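Local structure of SusD-like protein BACOVA_02651 (Bacteroides ovatus, 5E75) at residues A215-L226 against L360-A368; N229-K237 against P352-L360. The protein binds polysaccharide at the cell surface and probably captures xyloglucan before its transport into the periplasm for degradation. All coordinates share one frame; numbering follows the deposited sequence.

Contact 1 of 2, residues A215-L226 against L360-A368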
loop_
_atom_site.group_PDB
_atom_site.type_symbol
_atom_site.label_atom_id
_atom_site.label_comp_id
_atom_site.label_asym_id
_atom_site.label_seq_id
_atom_site.Cartn_x
_atom_site.Cartn_y
_atom_site.Cartn_z
ATOM N N ALA A 215 16.086 -3.277 -9.503
ATOM C CA ALA A 215 15.063 -4.308 -9.473
ATOM C C ALA A 215 15.630 -5.657 -9.936
ATOM O O ALA A 215 15.342 -6.687 -9.343
ATOM C CB ALA A 215 13.854 -3.911 -10.322
ATOM N N SER A 216 16.458 -5.647 -10.980
ATOM C CA SER A 216 17.015 -6.902 -11.489
ATOM C C SER A 216 17.906 -7.560 -10.444
ATOM O O SER A 216 17.901 -8.771 -10.291
ATOM C CB SER A 216 17.781 -6.701 -12.795
ATOM O OG SER A 216 18.910 -5.899 -12.617
ATOM N N ASP A 217 18.658 -6.747 -9.697
ATOM C CA ASP A 217 19.519 -7.284 -8.641
ATOM C C ASP A 217 18.658 -8.062 -7.623
ATOM O O ASP A 217 18.945 -9.208 -7.281
ATOM C CB ASP A 217 20.291 -6.127 -7.999
ATOM C CG ASP A 217 21.369 -6.579 -7.037
ATOM O OD1 ASP A 217 21.811 -7.744 -7.093
ATOM O OD2 ASP A 217 21.783 -5.725 -6.225
ATOM N N VAL A 218 17.562 -7.455 -7.169
ATOM C CA VAL A 218 16.671 -8.137 -6.236
ATOM C C VAL A 218 16.070 -9.407 -6.849
ATOM O O VAL A 218 16.092 -10.479 -6.243
ATOM C CB VAL A 218 15.542 -7.203 -5.762
ATOM C CG1 VAL A 218 14.586 -7.930 -4.829
ATOM C CG2 VAL A 218 16.119 -5.969 -5.060
ATOM N N CYS A 219 15.522 -9.281 -8.047
ATOM C CA CYS A 219 14.855 -10.405 -8.681
ATOM C C CYS A 219 15.794 -11.572 -8.945
ATOM O O CYS A 219 15.457 -12.729 -8.683
ATOM C CB CYS A 219 14.214 -9.953 -9.998
ATOM S SG CYS A 219 12.853 -8.774 -9.804
ATOM N N GLU A 220 16.962 -11.270 -9.497
ATOM C CA GLU A 220 17.903 -12.312 -9.910
ATOM C C GLU A 220 18.802 -12.845 -8.804
ATOM O O GLU A 220 19.150 -14.026 -8.839
ATOM C CB GLU A 220 18.806 -11.811 -11.037
ATOM C CG GLU A 220 18.087 -11.300 -12.284
ATOM C CD GLU A 220 17.520 -12.381 -13.201
ATOM O OE1 GLU A 220 17.439 -13.567 -12.816
ATOM O OE2 GLU A 220 17.135 -11.991 -14.326
ATOM N N ASN A 221 19.170 -12.010 -7.824
ATOM C CA ASN A 221 20.276 -12.332 -6.917
ATOM C C ASN A 221 19.907 -12.494 -5.448
ATOM O O ASN A 221 20.733 -12.952 -4.657
ATOM C CB ASN A 221 21.378 -11.261 -7.027
ATOM C CG ASN A 221 21.962 -11.163 -8.424
ATOM O OD1 ASN A 221 22.146 -12.175 -9.108
ATOM N ND2 ASN A 221 22.230 -9.947 -8.866
ATOM N N SER A 222 18.693 -12.110 -5.056
ATOM C CA SER A 222 18.321 -12.148 -3.646
ATOM C C SER A 222 18.175 -13.547 -3.068
ATOM O O SER A 222 18.289 -13.714 -1.853
ATOM C CB SER A 222 17.027 -11.380 -3.385
ATOM O OG SER A 222 15.909 -12.038 -3.952
ATOM N N GLY A 223 17.876 -14.531 -3.915
ATOM C CA GLY A 223 17.615 -15.877 -3.447
ATOM C C GLY A 223 16.214 -16.026 -2.874
ATOM O O GLY A 223 15.874 -17.082 -2.341
ATOM N N LEU A 224 15.404 -14.971 -2.984
ATOM C CA LEU A 224 14.037 -14.983 -2.488
ATOM C C LEU A 224 13.101 -15.375 -3.609
ATOM O O LEU A 224 13.386 -15.133 -4.782
ATOM C CB LEU A 224 13.674 -13.589 -1.970
ATOM C CG LEU A 224 14.575 -13.028 -0.874
ATOM C CD1 LEU A 224 14.219 -11.575 -0.586
ATOM C CD2 LEU A 224 14.463 -13.873 0.365
ATOM N N ASP A 225 11.977 -15.977 -3.243
ATOM C CA ASP A 225 10.973 -16.324 -4.241
ATOM C C ASP A 225 9.593 -15.922 -3.763
ATOM O O ASP A 225 9.366 -15.663 -2.585
ATOM C CB ASP A 225 11.010 -17.829 -4.533
ATOM C CG ASP A 225 10.464 -18.190 -5.927
ATOM O OD1 ASP A 225 10.062 -17.297 -6.725
ATOM O OD2 ASP A 225 10.465 -19.403 -6.231
ATOM N N LEU A 226 8.665 -15.870 -4.703
ATOM C CA LEU A 226 7.255 -15.694 -4.364
ATOM C C LEU A 226 6.721 -16.890 -3.579
ATOM O O LEU A 226 7.091 -18.034 -3.859
ATOM C CB LEU A 226 6.410 -15.550 -5.628
ATOM C CG LEU A 226 6.831 -14.459 -6.613
ATOM C CD1 LEU A 226 5.882 -14.461 -7.758
ATOM C CD2 LEU A 226 6.848 -13.090 -5.961
ATOM N N LEU A 360 7.905 -8.957 -2.689
ATOM C CA LEU A 360 8.747 -9.299 -3.837
ATOM C C LEU A 360 7.988 -9.196 -5.163
ATOM O O LEU A 360 8.572 -8.770 -6.172
ATOM C CB LEU A 360 9.355 -10.690 -3.638
ATOM C CG LEU A 360 10.370 -11.151 -4.679
ATOM C CD1 LEU A 360 11.636 -10.315 -4.652
ATOM C CD2 LEU A 360 10.674 -12.614 -4.457
ATOM N N ALA A 361 6.697 -9.530 -5.183
ATOM C CA ALA A 361 5.951 -9.438 -6.437
ATOM C C ALA A 361 5.927 -8.008 -6.974
ATOM O O ALA A 361 5.846 -7.809 -8.180
ATOM C CB ALA A 361 4.553 -9.935 -6.263
ATOM N N ASP A 362 5.948 -7.023 -6.086
ATOM C CA ASP A 362 6.014 -5.613 -6.494
ATOM C C ASP A 362 7.313 -5.356 -7.264
ATOM O O ASP A 362 7.327 -4.668 -8.289
ATOM C CB ASP A 362 5.929 -4.752 -5.230
ATOM C CG ASP A 362 5.527 -3.327 -5.479
ATOM O OD1 ASP A 362 5.763 -2.791 -6.567
ATOM O OD2 ASP A 362 4.957 -2.735 -4.541
ATOM N N VAL A 363 8.417 -5.894 -6.756
ATOM C CA VAL A 363 9.697 -5.709 -7.420
ATOM C C VAL A 363 9.670 -6.394 -8.791
ATOM O O VAL A 363 10.208 -5.845 -9.756
ATOM C CB VAL A 363 10.893 -6.179 -6.551
ATOM C CG1 VAL A 363 12.197 -5.798 -7.195
ATOM C CG2 VAL A 363 10.818 -5.578 -5.161
ATOM N N TYR A 364 9.038 -7.563 -8.878
ATOM C CA TYR A 364 8.900 -8.246 -10.175
ATOM C C TYR A 364 8.170 -7.361 -11.174
ATOM O O TYR A 364 8.603 -7.197 -12.320
ATOM C CB TYR A 364 8.137 -9.576 -10.028
ATOM C CG TYR A 364 8.920 -10.747 -9.431
ATOM C CD1 TYR A 364 10.109 -10.555 -8.745
ATOM C CD2 TYR A 364 8.460 -12.057 -9.568
ATOM C CE1 TYR A 364 10.813 -11.636 -8.219
ATOM C CE2 TYR A 364 9.154 -13.117 -9.043
ATOM C CZ TYR A 364 10.326 -12.911 -8.368
ATOM O OH TYR A 364 10.988 -14.025 -7.895
ATOM N N LEU A 365 7.037 -6.806 -10.763
ATOM C CA LEU A 365 6.250 -5.987 -11.669
ATOM C C LEU A 365 6.925 -4.654 -11.983
ATOM O O LEU A 365 6.818 -4.145 -13.097
ATOM C CB LEU A 365 4.823 -5.763 -11.123
ATOM C CG LEU A 365 3.970 -7.022 -11.007
ATOM C CD1 LEU A 365 2.647 -6.707 -10.350
ATOM C CD2 LEU A 365 3.726 -7.656 -12.334
ATOM N N THR A 366 7.631 -4.094 -11.002
ATOM C CA THR A 366 8.415 -2.868 -11.217
ATOM C C THR A 366 9.521 -3.090 -12.242
ATOM O O THR A 366 9.737 -2.264 -13.130
ATOM C CB THR A 366 9.007 -2.360 -9.876
ATOM O OG1 THR A 366 7.927 -1.956 -9.029
ATOM C CG2 THR A 366 9.944 -1.161 -10.038
ATOM N N TYR A 367 10.205 -4.218 -12.143
ATOM C CA TYR A 367 11.232 -4.550 -13.117
ATOM C C TYR A 367 10.619 -4.635 -14.525
ATOM O O TYR A 367 11.156 -4.066 -15.482
ATOM C CB TYR A 367 11.894 -5.875 -12.725
ATOM C CG TYR A 367 13.069 -6.315 -13.581
ATOM C CD1 TYR A 367 13.831 -5.402 -14.296
ATOM C CD2 TYR A 367 13.415 -7.651 -13.647
ATOM C CE1 TYR A 367 14.907 -5.816 -15.075
ATOM C CE2 TYR A 367 14.484 -8.074 -14.425
ATOM C CZ TYR A 367 15.223 -7.149 -15.132
ATOM O OH TYR A 367 16.282 -7.580 -15.907
ATOM N N ALA A 368 9.481 -5.314 -14.652
ATOM C CA ALA A 368 8.821 -5.426 -15.942
ATOM C C ALA A 368 8.492 -4.058 -16.526
ATOM O O ALA A 368 8.715 -3.794 -17.714
ATOM C CB ALA A 368 7.548 -6.273 -15.832
HETATM O O HOH W 1 13.360 -13.357 -6.905
HETATM O O HOH W 2 17.851 -9.588 -15.243
HETATM O O HOH W 3 10.931 -16.467 -9.227
#
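Tyr367 and Tyr364 leave helix 360-372 by different first torsions, and both reach SG of Cys219, each obliquely. With CG of Tyr367 opposite its backbone N (chi1 -175°), the ring reaches across helix 205-221, where CB of Ser216 sits over one face, 4.0 Å from the ring centroid, and Ala215 CB packs on Tyr367 CB. Tyr364 has CG opposite its carbonyl carbon instead (chi1 -76°); Leu226 CD2 covers one face of this ring, while Cys219 SG lies 3.4 Å from its CD1, making sulfur-aromatic contacts with both rings. The axes of 215-221 and 360-368 approach to 9.1 Å, their N-to-C directions 126° apart, part of the helical framework of this SusD-family protein, whose sequence families are placed in the TPR clan. The side chains of Val218 and Val363 cross at about a right angle, and Val218 CG1 meets Leu360 CD1 at 3.8 Å. Past the helix, an ST turn at Ser222 and the positive phi of Gly223 redirect the chain, bringing Leu224 CB to Leu360 CD2. A water accepts from Tyr364 OH and donates to Cys219 O and Leu224 O; another donates to Tyr364 OH and Asp225 OD1, which also pairs with Arg389.

Contact 2 of 2, residues N229-K237 against P352-L360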
loop_
_atom_site.group_PDB
_atom_site.type_symbol
_atom_site.label_atom_id
_atom_site.label_comp_id
_atom_site.label_asym_id
_atom_site.label_seq_id
_atom_site.Cartn_x
_atom_site.Cartn_y
_atom_site.Cartn_z
ATOM N N ASN A 229 1.515 -20.116 -2.864
ATOM C CA ASN A 229 0.086 -19.831 -2.852
ATOM C C ASN A 229 -0.169 -18.402 -2.419
ATOM O O ASN A 229 0.182 -18.021 -1.309
ATOM C CB ASN A 229 -0.619 -20.764 -1.881
ATOM C CG ASN A 229 -0.375 -22.214 -2.192
ATOM O OD1 ASN A 229 -0.620 -22.667 -3.309
ATOM N ND2 ASN A 229 0.116 -22.955 -1.203
ATOM N N TYR A 230 -0.773 -17.619 -3.307
ATOM C CA TYR A 230 -1.081 -16.233 -3.022
ATOM C C TYR A 230 -1.827 -16.078 -1.695
ATOM O O TYR A 230 -1.535 -15.167 -0.938
ATOM C CB TYR A 230 -1.925 -15.694 -4.168
ATOM C CG TYR A 230 -2.314 -14.232 -4.114
ATOM C CD1 TYR A 230 -1.465 -13.252 -4.585
ATOM C CD2 TYR A 230 -3.561 -13.848 -3.635
ATOM C CE1 TYR A 230 -1.829 -11.909 -4.565
ATOM C CE2 TYR A 230 -3.947 -12.514 -3.607
ATOM C CZ TYR A 230 -3.083 -11.546 -4.095
ATOM O OH TYR A 230 -3.486 -10.225 -4.089
ATOM N N GLU A 231 -2.785 -16.962 -1.409
ATOM C CA GLU A 231 -3.578 -16.835 -0.191
ATOM C C GLU A 231 -2.729 -16.887 1.074
ATOM O O GLU A 231 -3.102 -16.320 2.103
ATOM C CB GLU A 231 -4.683 -17.917 -0.119
ATOM C CG GLU A 231 -4.149 -19.345 0.071
ATOM C CD GLU A 231 -5.235 -20.392 0.295
ATOM O OE1 GLU A 231 -6.154 -20.459 -0.545
ATOM O OE2 GLU A 231 -5.158 -21.150 1.298
ATOM N N ASP A 232 -1.589 -17.573 0.997
ATOM C CA ASP A 232 -0.741 -17.742 2.169
ATOM C C ASP A 232 -0.100 -16.436 2.630
ATOM O O ASP A 232 0.265 -16.312 3.795
ATOM C CB ASP A 232 0.349 -18.786 1.914
ATOM C CG ASP A 232 -0.188 -20.218 1.903
ATOM O OD1 ASP A 232 -1.312 -20.454 2.372
ATOM O OD2 ASP A 232 0.543 -21.114 1.447
ATOM N N LEU A 233 0.020 -15.460 1.729
ATOM C CA LEU A 233 0.630 -14.179 2.071
ATOM C C LEU A 233 -0.168 -13.431 3.136
ATOM O O LEU A 233 0.367 -12.570 3.827
ATOM C CB LEU A 233 0.708 -13.285 0.831
ATOM C CG LEU A 233 1.716 -13.671 -0.236
ATOM C CD1 LEU A 233 1.380 -12.955 -1.539
ATOM C CD2 LEU A 233 3.141 -13.376 0.223
ATOM N N PHE A 234 -1.452 -13.758 3.264
ATOM C CA PHE A 234 -2.381 -12.954 4.053
ATOM C C PHE A 234 -2.933 -13.732 5.232
ATOM O O PHE A 234 -4.036 -13.475 5.710
ATOM C CB PHE A 234 -3.459 -12.393 3.117
ATOM C CG PHE A 234 -2.876 -11.810 1.870
ATOM C CD1 PHE A 234 -2.201 -10.599 1.904
ATOM C CD2 PHE A 234 -2.940 -12.504 0.678
ATOM C CE1 PHE A 234 -1.612 -10.084 0.756
ATOM C CE2 PHE A 234 -2.348 -11.979 -0.475
ATOM C CZ PHE A 234 -1.710 -10.775 -0.432
ATOM N N LYS A 235 -2.096 -14.646 5.736
ATOM C CA LYS A 235 -2.360 -15.407 6.948
ATOM C C LYS A 235 -1.286 -15.064 7.970
ATOM O O LYS A 235 -0.104 -14.937 7.629
ATOM C CB LYS A 235 -2.326 -16.901 6.650
ATOM C CG LYS A 235 -3.355 -17.343 5.649
ATOM C CD LYS A 235 -3.202 -18.814 5.279
ATOM C CE LYS A 235 -4.060 -19.187 4.079
ATOM N NZ LYS A 235 -3.830 -20.584 3.652
ATOM N N TYR A 236 -1.698 -14.913 9.219
ATOM C CA TYR A 236 -0.792 -14.495 10.288
ATOM C C TYR A 236 0.400 -15.442 10.498
ATOM O O TYR A 236 1.511 -14.989 10.793
ATOM C CB TYR A 236 -1.586 -14.289 11.586
ATOM C CG TYR A 236 -0.915 -14.786 12.839
ATOM C CD1 TYR A 236 -0.000 -14.007 13.511
ATOM C CD2 TYR A 236 -1.222 -16.037 13.351
ATOM C CE1 TYR A 236 0.613 -14.476 14.675
ATOM C CE2 TYR A 236 -0.628 -16.512 14.476
ATOM C CZ TYR A 236 0.282 -15.735 15.141
ATOM O OH TYR A 236 0.862 -16.244 16.281
ATOM N N LYS A 237 0.188 -16.743 10.326
ATOM C CA LYS A 237 1.279 -17.701 10.503
ATOM C C LYS A 237 2.393 -17.465 9.510
ATOM O O LYS A 237 3.509 -17.933 9.724
ATOM C CB LYS A 237 0.789 -19.140 10.356
ATOM C CG LYS A 237 -0.034 -19.669 11.523
ATOM C CD LYS A 237 0.769 -19.780 12.793
ATOM C CE LYS A 237 0.068 -20.691 13.793
ATOM N NZ LYS A 237 0.798 -20.698 15.093
ATOM N N PRO A 352 -3.949 -9.719 13.875
ATOM C CA PRO A 352 -2.599 -10.278 13.977
ATOM C C PRO A 352 -1.770 -10.148 12.693
ATOM O O PRO A 352 -0.601 -10.537 12.675
ATOM C CB PRO A 352 -2.881 -11.752 14.267
ATOM C CG PRO A 352 -4.105 -12.033 13.527
ATOM C CD PRO A 352 -4.951 -10.777 13.656
ATOM N N LEU A 353 -2.349 -9.609 11.632
ATOM C CA LEU A 353 -1.621 -9.496 10.382
ATOM C C LEU A 353 -0.683 -8.312 10.364
ATOM O O LEU A 353 -1.013 -7.220 10.844
ATOM C CB LEU A 353 -2.603 -9.360 9.222
ATOM C CG LEU A 353 -3.593 -10.509 9.085
ATOM C CD1 LEU A 353 -4.590 -10.166 8.014
ATOM C CD2 LEU A 353 -2.892 -11.812 8.750
ATOM N N ASN A 354 0.503 -8.524 9.803
ATOM C CA ASN A 354 1.360 -7.402 9.479
ATOM C C ASN A 354 0.740 -6.570 8.356
ATOM O O ASN A 354 -0.166 -7.053 7.639
ATOM C CB ASN A 354 2.743 -7.893 9.036
ATOM C CG ASN A 354 3.617 -8.331 10.192
ATOM O OD1 ASN A 354 3.318 -8.072 11.359
ATOM N ND2 ASN A 354 4.707 -8.994 9.867
ATOM N N THR A 355 1.219 -5.336 8.192
ATOM C CA THR A 355 0.799 -4.501 7.061
ATOM C C THR A 355 1.960 -4.406 6.079
ATOM O O THR A 355 2.999 -3.842 6.379
ATOM C CB THR A 355 0.415 -3.077 7.509
ATOM O OG1 THR A 355 -0.638 -3.145 8.477
ATOM C CG2 THR A 355 -0.056 -2.226 6.340
ATOM N N TYR A 356 1.809 -4.992 4.902
ATOM C CA TYR A 356 2.868 -4.954 3.902
ATOM C C TYR A 356 3.209 -3.531 3.473
ATOM O O TYR A 356 2.318 -2.698 3.269
ATOM C CB TYR A 356 2.467 -5.746 2.660
ATOM C CG TYR A 356 2.502 -7.236 2.837
ATOM C CD1 TYR A 356 3.712 -7.903 2.997
ATOM C CD2 TYR A 356 1.339 -7.986 2.825
ATOM C CE1 TYR A 356 3.768 -9.260 3.158
ATOM C CE2 TYR A 356 1.384 -9.376 2.979
ATOM C CZ TYR A 356 2.619 -9.995 3.158
ATOM O OH TYR A 356 2.712 -11.355 3.320
ATOM N N ILE A 357 4.507 -3.270 3.331
ATOM C CA ILE A 357 5.012 -2.071 2.681
ATOM C C ILE A 357 5.590 -2.443 1.316
ATOM O O ILE A 357 5.334 -1.758 0.322
ATOM C CB ILE A 357 6.048 -1.336 3.563
ATOM C CG1 ILE A 357 5.366 -0.788 4.816
ATOM C CG2 ILE A 357 6.743 -0.209 2.784
ATOM C CD1 ILE A 357 6.329 -0.219 5.872
ATOM N N LEU A 358 6.350 -3.539 1.263
ATOM C CA LEU A 358 6.897 -4.043 0.006
ATOM C C LEU A 358 6.917 -5.575 -0.058
ATOM O O LEU A 358 7.518 -6.222 0.809
ATOM C CB LEU A 358 8.321 -3.528 -0.214
ATOM C CG LEU A 358 8.973 -3.921 -1.552
ATOM C CD1 LEU A 358 8.269 -3.217 -2.710
ATOM C CD2 LEU A 358 10.457 -3.604 -1.532
ATOM N N ARG A 359 6.270 -6.141 -1.078
ATOM C CA ARG A 359 6.392 -7.557 -1.398
ATOM C C ARG A 359 7.296 -7.779 -2.614
ATOM O O ARG A 359 7.386 -6.936 -3.505
ATOM C CB ARG A 359 5.009 -8.166 -1.699
ATOM C CG ARG A 359 4.157 -8.349 -0.488
ATOM C CD ARG A 359 3.027 -9.322 -0.716
ATOM N NE ARG A 359 1.885 -8.832 -1.483
ATOM C CZ ARG A 359 1.562 -9.228 -2.710
ATOM N NH1 ARG A 359 2.377 -9.997 -3.426
ATOM N NH2 ARG A 359 0.424 -8.817 -3.247
ATOM N N LEU A 360 7.905 -8.957 -2.689
ATOM C CA LEU A 360 8.747 -9.299 -3.837
ATOM C C LEU A 360 7.988 -9.196 -5.163
ATOM O O LEU A 360 8.572 -8.770 -6.172
ATOM C CB LEU A 360 9.355 -10.690 -3.638
ATOM C CG LEU A 360 10.370 -11.151 -4.679
ATOM C CD1 LEU A 360 11.636 -10.315 -4.652
ATOM C CD2 LEU A 360 10.674 -12.614 -4.457
#
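Tyr356 OH donates to Leu233 O, 2.7 Å away, in the carbonyl plane and on a lone pair, the one direct hydrogen bond between the segments. Beside it, the Phe234 and Tyr356 rings meet obliquely, their planes at 84°, with Phe234 CE1 3.8 Å from Tyr356 CE2. Leu233 CD1 lies over one face of the Arg359 guanidinium, 3.6 Å from NH1, whereas NH2 comes to the edge of the Phe234 ring near its plane. At the other end Leu353 CD2 reaches the backbone N of Tyr236 at 3.4 Å, and Pro352 CB packs against Tyr236 CD1. Leu233 CB lies over the centre of one Phe234 face, Phe234 CE2 over a Tyr230 face. Arg359 CD passes over the centre of a Tyr356 face, and the bend at chi3 (-76°) then turns the guanidinium toward Leu233; Glu418, Glu414 and Glu243 form salt bridges with it and probably balance its buried charge. Salt bridges to Glu231 and Asp232 pin Lys235 to the helical turn of 230-233. Strand 355-359 pairs antiparallel with strand 244-248, with a classic beta bulge where Ile357 and Leu358 both face Leu246, Arg359 takes the N-cap position of helix 360-372, and Tyr230 packs against helices 297-303 and 382-393.

Overall arrangement
Both contacts are buried and their centres lie about 17 Å apart, joined by Leu360, where strand 355-359 gives way to helix 360-372. Contact 2 is nested along the chain inside the loop that contact 1 closes, and Val363 CG2 packs on Leu358 CD2 at 4.1 Å where they touch. Contact 1 joins two helices and the turn after one of them through apolar and sulfur-aromatic packing, with waters serving its polar fringe. Contact 2, nearer the centre of the chain, sets a loop with a helical turn against a strand and adds to its aromatic and apolar packing one direct hydrogen bond and a buried arginine whose charge is met by acidic residues outside both segments.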